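Side-chain contacts in putative D-lactate dehydrogenase (Chlamydomonas reinhardtii, PDB 4ZGS), which probably reduces pyruvate to D-lactate with a nicotinamide cofactor, as a pyruvate reductase of the algal chloroplast: residues A[159-163]-A[164-168]; A[255-258]-A[259-263]; A[271-274]-A[275-278]; A[319-322]-A[323-327]. All coordinates share one frame; numbering follows the deposited sequence.

Interaction 1. Residues A[159-163]-A[164-168]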
loop_
_atom_site.group_PDB
_atom_site.type_symbol
_atom_site.label_atom_id
_atom_site.label_comp_id
_atom_site.label_asym_id
_atom_site.label_seq_id
_atom_site.Cartn_x
_atom_site.Cartn_y
_atom_site.Cartn_z
ATOM N N ILE A 159 -2.620 -0.858 -7.158
ATOM C CA ILE A 159 -1.654 -1.378 -6.173
ATOM C C ILE A 159 -0.694 -2.423 -6.740
ATOM O O ILE A 159 0.526 -2.388 -6.505
ATOM C CB ILE A 159 -2.368 -1.990 -4.957
ATOM C CG1 ILE A 159 -3.049 -0.872 -4.152
ATOM C CG2 ILE A 159 -1.355 -2.762 -4.083
ATOM C CD1 ILE A 159 -4.028 -1.348 -3.100
ATOM N N ARG A 160 -1.270 -3.364 -7.474
ATOM C CA ARG A 160 -0.510 -4.384 -8.174
ATOM C C ARG A 160 0.443 -3.756 -9.158
ATOM O O ARG A 160 1.599 -4.166 -9.227
ATOM C CB ARG A 160 -1.413 -5.291 -8.938
ATOM C CG ARG A 160 -2.389 -6.084 -8.156
ATOM C CD ARG A 160 -3.261 -6.684 -9.248
ATOM N NE ARG A 160 -4.137 -7.724 -8.785
ATOM C CZ ARG A 160 -4.358 -8.812 -9.479
ATOM N NH1 ARG A 160 -3.726 -9.002 -10.645
ATOM N NH2 ARG A 160 -5.189 -9.703 -8.982
ATOM N N VAL A 161 -0.056 -2.810 -9.965
ATOM C CA VAL A 161 0.822 -2.166 -10.933
ATOM C C VAL A 161 1.970 -1.473 -10.208
ATOM O O VAL A 161 3.103 -1.500 -10.697
ATOM C CB VAL A 161 0.093 -1.136 -11.846
ATOM C CG1 VAL A 161 1.124 -0.434 -12.766
ATOM C CG2 VAL A 161 -0.942 -1.832 -12.701
ATOM N N ARG A 162 1.683 -0.882 -9.041
ATOM C CA ARG A 162 2.721 -0.236 -8.232
ATOM C C ARG A 162 3.759 -1.224 -7.684
ATOM O O ARG A 162 4.955 -0.893 -7.643
ATOM C CB ARG A 162 2.117 0.555 -7.073
ATOM C CG ARG A 162 1.399 1.817 -7.536
ATOM C CD ARG A 162 2.386 2.944 -7.845
ATOM N NE ARG A 162 3.363 3.243 -6.789
ATOM C CZ ARG A 162 3.180 4.144 -5.818
ATOM N NH1 ARG A 162 2.049 4.835 -5.752
ATOM N NH2 ARG A 162 4.128 4.353 -4.901
ATOM N N MET A 163 3.313 -2.424 -7.283
ATOM C CA MET A 163 4.226 -3.489 -6.850
ATOM C C MET A 163 4.969 -4.110 -8.022
ATOM O O MET A 163 6.043 -4.676 -7.839
ATOM C CB MET A 163 3.478 -4.588 -6.108
ATOM C CG MET A 163 2.659 -4.122 -4.921
ATOM S SD MET A 163 1.808 -5.503 -4.118
ATOM C CE MET A 163 1.446 -6.558 -5.527
ATOM N N GLY A 164 4.417 -3.972 -9.231
ATOM C CA GLY A 164 4.999 -4.603 -10.411
ATOM C C GLY A 164 4.328 -5.911 -10.781
ATOM O O GLY A 164 4.923 -6.768 -11.456
ATOM N N ASN A 165 3.107 -6.109 -10.303
ATOM C CA ASN A 165 2.271 -7.197 -10.823
ATOM C C ASN A 165 1.405 -6.653 -11.972
ATOM O O ASN A 165 0.475 -5.854 -11.753
ATOM C CB ASN A 165 1.400 -7.786 -9.708
ATOM C CG ASN A 165 0.494 -8.873 -10.190
ATOM O OD1 ASN A 165 0.502 -9.225 -11.367
ATOM N ND2 ASN A 165 -0.300 -9.426 -9.282
ATOM N N TYR A 166 1.748 -7.040 -13.206
ATOM C CA TYR A 166 0.977 -6.596 -14.369
ATOM C C TYR A 166 0.023 -7.675 -14.913
ATOM O O TYR A 166 -0.519 -7.532 -16.003
ATOM C CB TYR A 166 1.913 -6.053 -15.447
ATOM C CG TYR A 166 2.915 -5.071 -14.879
ATOM C CD1 TYR A 166 2.582 -4.259 -13.810
ATOM C CD2 TYR A 166 4.205 -4.993 -15.381
ATOM C CE1 TYR A 166 3.499 -3.380 -13.256
ATOM C CE2 TYR A 166 5.129 -4.111 -14.852
ATOM C CZ TYR A 166 4.769 -3.301 -13.781
ATOM O OH TYR A 166 5.692 -2.443 -13.215
ATOM N N SER A 167 -0.160 -8.765 -14.178
ATOM C CA SER A 167 -1.079 -9.825 -14.611
ATOM C C SER A 167 -2.566 -9.421 -14.527
ATOM O O SER A 167 -2.925 -8.461 -13.810
ATOM C CB SER A 167 -0.874 -11.052 -13.769
ATOM O OG SER A 167 -1.463 -10.804 -12.518
ATOM N N LEU A 168 -3.398 -10.129 -15.303
ATOM C CA LEU A 168 -4.825 -9.793 -15.456
ATOM C C LEU A 168 -5.836 -10.361 -14.444
ATOM O O LEU A 168 -6.817 -9.688 -14.101
ATOM C CB LEU A 168 -5.281 -10.159 -16.864
ATOM C CG LEU A 168 -4.536 -9.383 -17.957
ATOM C CD1 LEU A 168 -5.152 -9.696 -19.316
ATOM C CD2 LEU A 168 -4.503 -7.873 -17.714
#
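Asn165 folds back on Arg160 just past the end of helix 154-163, and their side chains run next to each other in the same direction. The densest part begins at the backbone: Asn165 N gives a 2.7 Å hydrogen bond to Arg160 O, while Gly164 N adds weak bonds to Arg160 O and Val161 O. Close by, the edge of the Tyr166 ring comes up to Val161, with CE1 3.2 Å from Val161 O and 3.8 Å from Val161 CG1. The hydroxyl of Tyr166 is hydrogen-bonded to Arg322 NH1 of a second subunit, which also packs Pro334 on Val161, so this side is covered by that subunit. Equally close-set is the amide of Asn165, whose ND2 rests over one face of the Arg160 guanidinium, 3.7 Å from NH1, the two planes 21° apart; NH1 itself bonds to Ser169 O. This amide swings away from its own backbone N (chi1 178°), which carries OD1 to Ser167, where it is gripped twice: by N at 2.9 Å and by OG at 2.8 Å, the latter on a lone pair. Replacing Asn165 by alanine removes the amide and would probably leave Ser167 N and OG without their shared acceptor and the Arg160 guanidinium without the group lying over it. The fit is looser at the partly exposed Met163, whose CE comes no nearer than 4.4 Å to Asn165 CB. Two motifs thus follow each other at the helix end: a Schellman motif, with Gly164 of positive phi (98°) as its C-prime residue, and the Asx turn of Asn165.

Interaction 2. Residues A[255-258]-A[259-263]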
loop_
_atom_site.group_PDB
_atom_site.type_symbol
_atom_site.label_atom_id
_atom_site.label_comp_id
_atom_site.label_asym_id
_atom_site.label_seq_id
_atom_site.Cartn_x
_atom_site.Cartn_y
_atom_site.Cartn_z
ATOM N N GLN A 255 -31.912 -9.521 1.639
ATOM C CA GLN A 255 -32.289 -10.764 0.962
ATOM C C GLN A 255 -33.337 -10.522 -0.120
ATOM O O GLN A 255 -33.617 -11.422 -0.903
ATOM C CB GLN A 255 -32.776 -11.823 1.955
ATOM C CG GLN A 255 -31.677 -12.279 2.910
ATOM C CD GLN A 255 -30.391 -12.719 2.189
ATOM O OE1 GLN A 255 -30.438 -13.465 1.206
ATOM N NE2 GLN A 255 -29.242 -12.232 2.668
ATOM N N LYS A 256 -33.943 -9.332 -0.135
ATOM C CA LYS A 256 -34.868 -8.945 -1.207
ATOM C C LYS A 256 -34.128 -8.432 -2.438
ATOM O O LYS A 256 -34.714 -8.312 -3.507
ATOM C CB LYS A 256 -35.854 -7.874 -0.741
ATOM C CG LYS A 256 -36.869 -8.351 0.282
ATOM C CD LYS A 256 -37.912 -7.280 0.545
ATOM C CE LYS A 256 -37.269 -6.035 1.127
ATOM N NZ LYS A 256 -38.276 -5.023 1.551
ATOM N N MET A 257 -32.849 -8.112 -2.291
ATOM C CA MET A 257 -32.083 -7.587 -3.407
ATOM C C MET A 257 -31.678 -8.680 -4.374
ATOM O O MET A 257 -31.938 -9.857 -4.144
ATOM C CB MET A 257 -30.847 -6.854 -2.910
ATOM C CG MET A 257 -31.187 -5.658 -2.082
ATOM S SD MET A 257 -29.738 -4.933 -1.270
ATOM C CE MET A 257 -29.059 -3.983 -2.622
ATOM N N LYS A 258 -31.032 -8.264 -5.456
ATOM C CA LYS A 258 -30.598 -9.159 -6.519
ATOM C C LYS A 258 -29.163 -9.630 -6.287
ATOM O O LYS A 258 -28.257 -8.809 -6.059
ATOM C CB LYS A 258 -30.723 -8.446 -7.863
ATOM C CG LYS A 258 -30.528 -9.334 -9.056
ATOM C CD LYS A 258 -30.789 -8.589 -10.369
ATOM C CE LYS A 258 -29.696 -8.932 -11.346
ATOM N NZ LYS A 258 -29.861 -8.262 -12.640
ATOM N N LYS A 259 -28.954 -10.944 -6.340
ATOM C CA LYS A 259 -27.655 -11.511 -6.017
ATOM C C LYS A 259 -26.532 -10.904 -6.834
ATOM O O LYS A 259 -26.537 -10.961 -8.049
ATOM C CB LYS A 259 -27.660 -13.032 -6.211
ATOM C CG LYS A 259 -26.300 -13.678 -5.894
ATOM C CD LYS A 259 -26.424 -15.162 -5.565
ATOM C CE LYS A 259 -25.104 -15.753 -5.056
ATOM N NZ LYS A 259 -25.329 -17.200 -4.770
ATOM N N GLY A 260 -25.536 -10.365 -6.146
ATOM C CA GLY A 260 -24.407 -9.766 -6.822
ATOM C C GLY A 260 -24.547 -8.266 -6.906
ATOM O O GLY A 260 -23.704 -7.600 -7.509
ATOM N N VAL A 261 -25.589 -7.733 -6.267
ATOM C CA VAL A 261 -25.864 -6.303 -6.319
ATOM C C VAL A 261 -24.711 -5.481 -5.781
ATOM O O VAL A 261 -24.082 -5.860 -4.818
ATOM C CB VAL A 261 -27.096 -5.912 -5.501
ATOM C CG1 VAL A 261 -26.866 -6.196 -4.019
ATOM C CG2 VAL A 261 -27.332 -4.435 -5.678
ATOM N N MET A 262 -24.433 -4.367 -6.440
ATOM C CA MET A 262 -23.482 -3.358 -5.962
ATOM C C MET A 262 -24.253 -2.292 -5.207
ATOM O O MET A 262 -25.154 -1.669 -5.773
ATOM C CB MET A 262 -22.719 -2.715 -7.135
ATOM C CG MET A 262 -21.874 -1.492 -6.779
ATOM S SD MET A 262 -20.871 -1.003 -8.218
ATOM C CE MET A 262 -20.052 -2.545 -8.607
ATOM N N LEU A 263 -23.913 -2.072 -3.943
ATOM C CA LEU A 263 -24.593 -1.068 -3.117
ATOM C C LEU A 263 -23.679 0.122 -2.928
ATOM O O LEU A 263 -22.531 -0.048 -2.589
ATOM C CB LEU A 263 -24.987 -1.654 -1.767
ATOM C CG LEU A 263 -25.544 -0.713 -0.716
ATOM C CD1 LEU A 263 -26.755 -0.021 -1.305
ATOM C CD2 LEU A 263 -25.933 -1.536 0.495
#
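Met257 bends at its last torsion (chi3 81°), which swings CE onto Val261, while Val261 places CG1 between its own backbone N and carbonyl carbon (chi1 64°), turning both methyls to the thioether. CE therefore sits against the fork of the valine, 3.4 Å from Val261 CG1 and 3.5 Å from Val261 CG2, the two side chains crossing at about a right angle. The sulfur stands further back, with SD 4.2 Å from CG1. Between these residues the chain reverses in a type II beta turn from Lys258 to Val261, which leads into strand 261-265 of the six-stranded parallel sheet of the Rossmann-type NAD domain. The turn is closed by a weak bond from Val261 N to Lys258 O at 2.9 Å. Gly260 takes a positive phi (99°), a backbone shape that would press any side chain into the carbonyl before it, hence glycine. Lys258 O also lies 3.2 Å from Val261 CB. Beyond the buried Met257-Val261 pair the turn is exposed: Lys258 leads away to a salt bridge with Asp233, and the extended Lys259 chain points away from the turn. Met257 also packs on Val235 of the adjoining strand 234-237, and its carbonyl oxygen accepts from Gln285 NE2.

Interaction 3. Residues A[271-274]-A[275-278]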
loop_
_atom_site.group_PDB
_atom_site.type_symbol
_atom_site.label_atom_id
_atom_site.label_comp_id
_atom_site.label_asym_id
_atom_site.label_seq_id
_atom_site.Cartn_x
_atom_site.Cartn_y
_atom_site.Cartn_z
ATOM N N LEU A 271 -28.218 4.746 7.133
ATOM C CA LEU A 271 -29.087 4.066 6.166
ATOM C C LEU A 271 -28.802 2.578 6.074
ATOM O O LEU A 271 -29.628 1.817 5.584
ATOM C CB LEU A 271 -28.936 4.675 4.778
ATOM C CG LEU A 271 -29.231 6.168 4.670
ATOM C CD1 LEU A 271 -28.899 6.650 3.287
ATOM C CD2 LEU A 271 -30.689 6.410 4.990
ATOM N N ILE A 272 -27.618 2.183 6.531
ATOM C CA ILE A 272 -27.155 0.802 6.452
ATOM C C ILE A 272 -26.871 0.215 7.813
ATOM O O ILE A 272 -26.253 0.868 8.650
ATOM C CB ILE A 272 -25.862 0.682 5.645
ATOM C CG1 ILE A 272 -26.059 1.147 4.200
ATOM C CG2 ILE A 272 -25.348 -0.751 5.681
ATOM C CD1 ILE A 272 -24.778 1.056 3.406
ATOM N N ASP A 273 -27.313 -1.015 8.050
ATOM C CA ASP A 273 -26.947 -1.682 9.293
ATOM C C ASP A 273 -25.688 -2.488 9.028
ATOM O O ASP A 273 -25.734 -3.552 8.423
ATOM C CB ASP A 273 -28.087 -2.565 9.788
ATOM C CG ASP A 273 -27.674 -3.503 10.911
ATOM O OD1 ASP A 273 -26.631 -3.290 11.584
ATOM O OD2 ASP A 273 -28.435 -4.465 11.138
ATOM N N SER A 274 -24.568 -1.988 9.526
ATOM C CA SER A 274 -23.257 -2.483 9.140
ATOM C C SER A 274 -23.062 -3.936 9.552
ATOM O O SER A 274 -22.378 -4.690 8.876
ATOM C CB SER A 274 -22.166 -1.627 9.774
ATOM O OG SER A 274 -22.418 -0.261 9.511
ATOM N N ALA A 275 -23.654 -4.334 10.665
ATOM C CA ALA A 275 -23.540 -5.730 11.068
ATOM C C ALA A 275 -24.002 -6.678 9.943
ATOM O O ALA A 275 -23.381 -7.714 9.690
ATOM C CB ALA A 275 -24.324 -5.982 12.364
ATOM N N ALA A 276 -25.037 -6.286 9.212
ATOM C CA ALA A 276 -25.631 -7.192 8.225
ATOM C C ALA A 276 -24.769 -7.356 6.973
ATOM O O ALA A 276 -24.969 -8.287 6.209
ATOM C CB ALA A 276 -27.019 -6.706 7.833
ATOM N N LEU A 277 -23.776 -6.495 6.788
ATOM C CA LEU A 277 -23.038 -6.492 5.534
ATOM C C LEU A 277 -22.160 -7.725 5.305
ATOM O O LEU A 277 -22.040 -8.192 4.167
ATOM C CB LEU A 277 -22.157 -5.242 5.443
ATOM C CG LEU A 277 -22.897 -3.905 5.296
ATOM C CD1 LEU A 277 -21.930 -2.733 5.192
ATOM C CD2 LEU A 277 -23.841 -3.930 4.123
ATOM N N PHE A 278 -21.559 -8.247 6.378
ATOM C CA PHE A 278 -20.546 -9.305 6.277
ATOM C C PHE A 278 -21.125 -10.613 5.737
ATOM O O PHE A 278 -20.575 -11.195 4.797
ATOM C CB PHE A 278 -19.893 -9.554 7.652
ATOM C CG PHE A 278 -19.271 -8.318 8.243
ATOM C CD1 PHE A 278 -17.990 -7.920 7.868
ATOM C CD2 PHE A 278 -19.996 -7.507 9.113
ATOM C CE1 PHE A 278 -17.438 -6.760 8.365
ATOM C CE2 PHE A 278 -19.441 -6.349 9.623
ATOM C CZ PHE A 278 -18.162 -5.977 9.247
#
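Asp273 supplies two acceptors to the turn that follows it, one from its backbone and one from its carboxylate. Its carbonyl oxygen takes Ala276 N at 2.9 Å. The carboxylate, placed by a chi1 of 168° that sets CG opposite the backbone N, reaches Ala275 N through OD1 at 3.3 Å, a weak bond; the same oxygen also lies 3.6 Å from Ala275 CB. One residue on, Ser274 O accepts from Leu277 N at 3.1 Å, with a fairly straight N-H...O angle of 161°. The successive amides of Ala275, Ala276 and Leu277 thus all find acceptors within the preceding Asp273 and Ser274 as the chain winds into helix 277-283. That helix forms the connection of a beta-alpha-beta crossover between the neighbouring parallel strands 261-265 and 286-291 of the Rossmann-type NAD domain. Ser274 O has a second, apolar neighbour in the Phe278 ring, whose CE2 approaches obliquely to 3.5 Å. On the buried side the Ile272 and Leu277 side chains meet at about a right angle, Ile272 CG2 touching the leucine fork at 3.8 Å from CD2 and 4.0 Å from CD1. Shortening Leu277 to alanine keeps the backbone donor but would probably open a gap beside Ile272 CG2 and lose this side chain's packing on Leu289 and Leu324. Leu277 also touches Ile286, while Ile272 continues the apolar layer to Leu263 and Leu291, and Phe278 packs on Arg319 of the fourth subunit.

Interaction 4. Residues A[319-322]-A[323-327]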
loop_
_atom_site.group_PDB
_atom_site.type_symbol
_atom_site.label_atom_id
_atom_site.label_comp_id
_atom_site.label_asym_id
_atom_site.label_seq_id
_atom_site.Cartn_x
_atom_site.Cartn_y
_atom_site.Cartn_z
ATOM N N ARG A 319 -13.672 -2.388 15.465
ATOM C CA ARG A 319 -13.224 -3.653 14.918
ATOM C C ARG A 319 -14.029 -3.965 13.670
ATOM O O ARG A 319 -13.490 -4.460 12.682
ATOM C CB ARG A 319 -13.319 -4.795 15.932
ATOM C CG ARG A 319 -12.746 -6.090 15.361
ATOM C CD ARG A 319 -13.090 -7.276 16.255
ATOM N NE ARG A 319 -12.582 -7.076 17.606
ATOM C CZ ARG A 319 -12.861 -7.879 18.618
ATOM N NH1 ARG A 319 -13.631 -8.941 18.418
ATOM N NH2 ARG A 319 -12.381 -7.613 19.820
ATOM N N GLN A 320 -15.325 -3.687 13.714
ATOM C CA GLN A 320 -16.150 -4.039 12.571
ATOM C C GLN A 320 -15.894 -3.153 11.341
ATOM O O GLN A 320 -15.853 -3.682 10.227
ATOM C CB GLN A 320 -17.624 -4.080 12.972
ATOM C CG GLN A 320 -18.459 -2.874 12.710
ATOM C CD GLN A 320 -19.936 -3.216 12.824
ATOM O OE1 GLN A 320 -20.318 -4.381 12.693
ATOM N NE2 GLN A 320 -20.763 -2.221 13.122
ATOM N N PHE A 321 -15.613 -1.864 11.514
ATOM C CA PHE A 321 -15.172 -1.050 10.374
ATOM C C PHE A 321 -13.845 -1.568 9.767
ATOM O O PHE A 321 -13.731 -1.756 8.548
ATOM C CB PHE A 321 -15.015 0.413 10.785
ATOM C CG PHE A 321 -14.638 1.345 9.648
ATOM C CD1 PHE A 321 -15.497 1.558 8.567
ATOM C CD2 PHE A 321 -13.424 2.023 9.668
ATOM C CE1 PHE A 321 -15.162 2.446 7.527
ATOM C CE2 PHE A 321 -13.074 2.895 8.619
ATOM C CZ PHE A 321 -13.955 3.104 7.546
ATOM N N ARG A 322 -12.850 -1.819 10.609
ATOM C CA ARG A 322 -11.544 -2.289 10.116
ATOM C C ARG A 322 -11.675 -3.641 9.380
ATOM O O ARG A 322 -11.000 -3.914 8.372
ATOM C CB ARG A 322 -10.536 -2.385 11.288
ATOM C CG ARG A 322 -10.234 -1.037 12.019
ATOM C CD ARG A 322 -9.660 -0.017 11.028
ATOM N NE ARG A 322 -8.346 -0.422 10.525
ATOM C CZ ARG A 322 -7.721 0.141 9.488
ATOM N NH1 ARG A 322 -8.284 1.135 8.798
ATOM N NH2 ARG A 322 -6.533 -0.315 9.119
ATOM N N THR A 323 -12.567 -4.476 9.889
ATOM C CA THR A 323 -12.878 -5.735 9.254
ATOM C C THR A 323 -13.494 -5.490 7.869
ATOM O O THR A 323 -13.108 -6.122 6.884
ATOM C CB THR A 323 -13.830 -6.562 10.152
ATOM O OG1 THR A 323 -13.142 -6.904 11.359
ATOM C CG2 THR A 323 -14.293 -7.848 9.467
ATOM N N LEU A 324 -14.445 -4.556 7.807
ATOM C CA LEU A 324 -15.138 -4.221 6.561
ATOM C C LEU A 324 -14.178 -3.800 5.439
ATOM O O LEU A 324 -14.362 -4.164 4.270
ATOM C CB LEU A 324 -16.140 -3.115 6.818
ATOM C CG LEU A 324 -16.980 -2.793 5.614
ATOM C CD1 LEU A 324 -17.636 -4.082 5.108
ATOM C CD2 LEU A 324 -18.003 -1.757 6.009
ATOM N N LEU A 325 -13.157 -3.037 5.822
ATOM C CA LEU A 325 -12.089 -2.582 4.934
ATOM C C LEU A 325 -11.243 -3.747 4.417
ATOM O O LEU A 325 -10.402 -3.576 3.541
ATOM C CB LEU A 325 -11.212 -1.577 5.672
ATOM C CG LEU A 325 -11.965 -0.353 6.192
ATOM C CD1 LEU A 325 -11.061 0.478 7.054
ATOM C CD2 LEU A 325 -12.495 0.499 5.006
ATOM N N SER A 326 -11.419 -4.921 5.008
ATOM C CA SER A 326 -10.651 -6.103 4.611
ATOM C C SER A 326 -11.085 -6.738 3.263
ATOM O O SER A 326 -10.313 -7.463 2.615
ATOM C CB SER A 326 -10.736 -7.154 5.696
ATOM O OG SER A 326 -9.859 -8.180 5.362
ATOM N N TYR A 327 -12.325 -6.493 2.862
ATOM C CA TYR A 327 -12.867 -7.151 1.687
ATOM C C TYR A 327 -12.380 -6.527 0.383
ATOM O O TYR A 327 -12.251 -5.307 0.276
ATOM C CB TYR A 327 -14.383 -7.144 1.764
ATOM C CG TYR A 327 -14.880 -8.017 2.886
ATOM C CD1 TYR A 327 -14.852 -7.575 4.194
ATOM C CD2 TYR A 327 -15.373 -9.293 2.629
ATOM C CE1 TYR A 327 -15.305 -8.379 5.224
ATOM C CE2 TYR A 327 -15.824 -10.112 3.655
ATOM C CZ TYR A 327 -15.794 -9.644 4.946
ATOM O OH TYR A 327 -16.259 -10.440 5.963
#
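Arg319 O is gripped by two donors of Thr323, the backbone N at 2.9 Å and OG1 at 2.8 Å, which come from opposite faces of its carbonyl plane. The first is the i to i+4 bond of an alpha-helix, here helix 319-324 of the NAD domain; the second arises because chi1 of Thr323 (-65°) sets OG1 beside its own backbone N, directed back along the helix. The same hydroxyl is hydrogen-bonded to Thr323 OG1 of the fourth subunit, so one polar side chain serves both the helix and a subunit interface. The helical ladder continues with Leu324 N to Gln320 O at 2.9 Å and Leu325 N to Phe321 O at 3.1 Å. A type I beta turn from Leu324 to Tyr327 then leads the chain off toward strand 330-332. The side of the helix carrying Phe321 and Leu325 is apolar: Leu325 lies over one face of the Phe321 ring in a CH-pi contact, with CD1 4.0 Å from the ring centroid and 30° off its normal, nearest to CE2 at 3.5 Å. Phe321 also packs on Val332 and meets Tyr166 of the second subunit, ring planes about 80° apart. Arg319 sends its guanidinium to Glu282 and Asp279 of the fourth subunit, whereas Arg322, its chain bent at two torsions, turns to the second, hydrogen-bonding through NH2 to Arg162 O and through NH1 to Tyr166 OH and Val161 O there. Arg322 NH1 also lies 3.3 Å from Leu325 CD1, the methyl meeting the guanidinium obliquely.

All four contacts are local, yet their settings differ. Interactions 1 and 4 are buried and lie at subunit interfaces; their centres are 24 Å apart within one chain, but across the interface they join, Arg322 of interaction 4 in one subunit bonding to Tyr166 and to helix-end carbonyls of interaction 1 in its neighbour. Interaction 2 is the most surface-like, an exposed turn with a small apolar pair beside it, untouched by other chains of the assembly. Interaction 3 is partly buried and relies chiefly on backbone acceptors. It joins its neighbours: Leu263 CD2 packs on Ile272 CD1 at 4.1 Å, and Phe278 CE1 on Thr323 CG2 at 3.5 Å, linking interaction 2 to interaction 4.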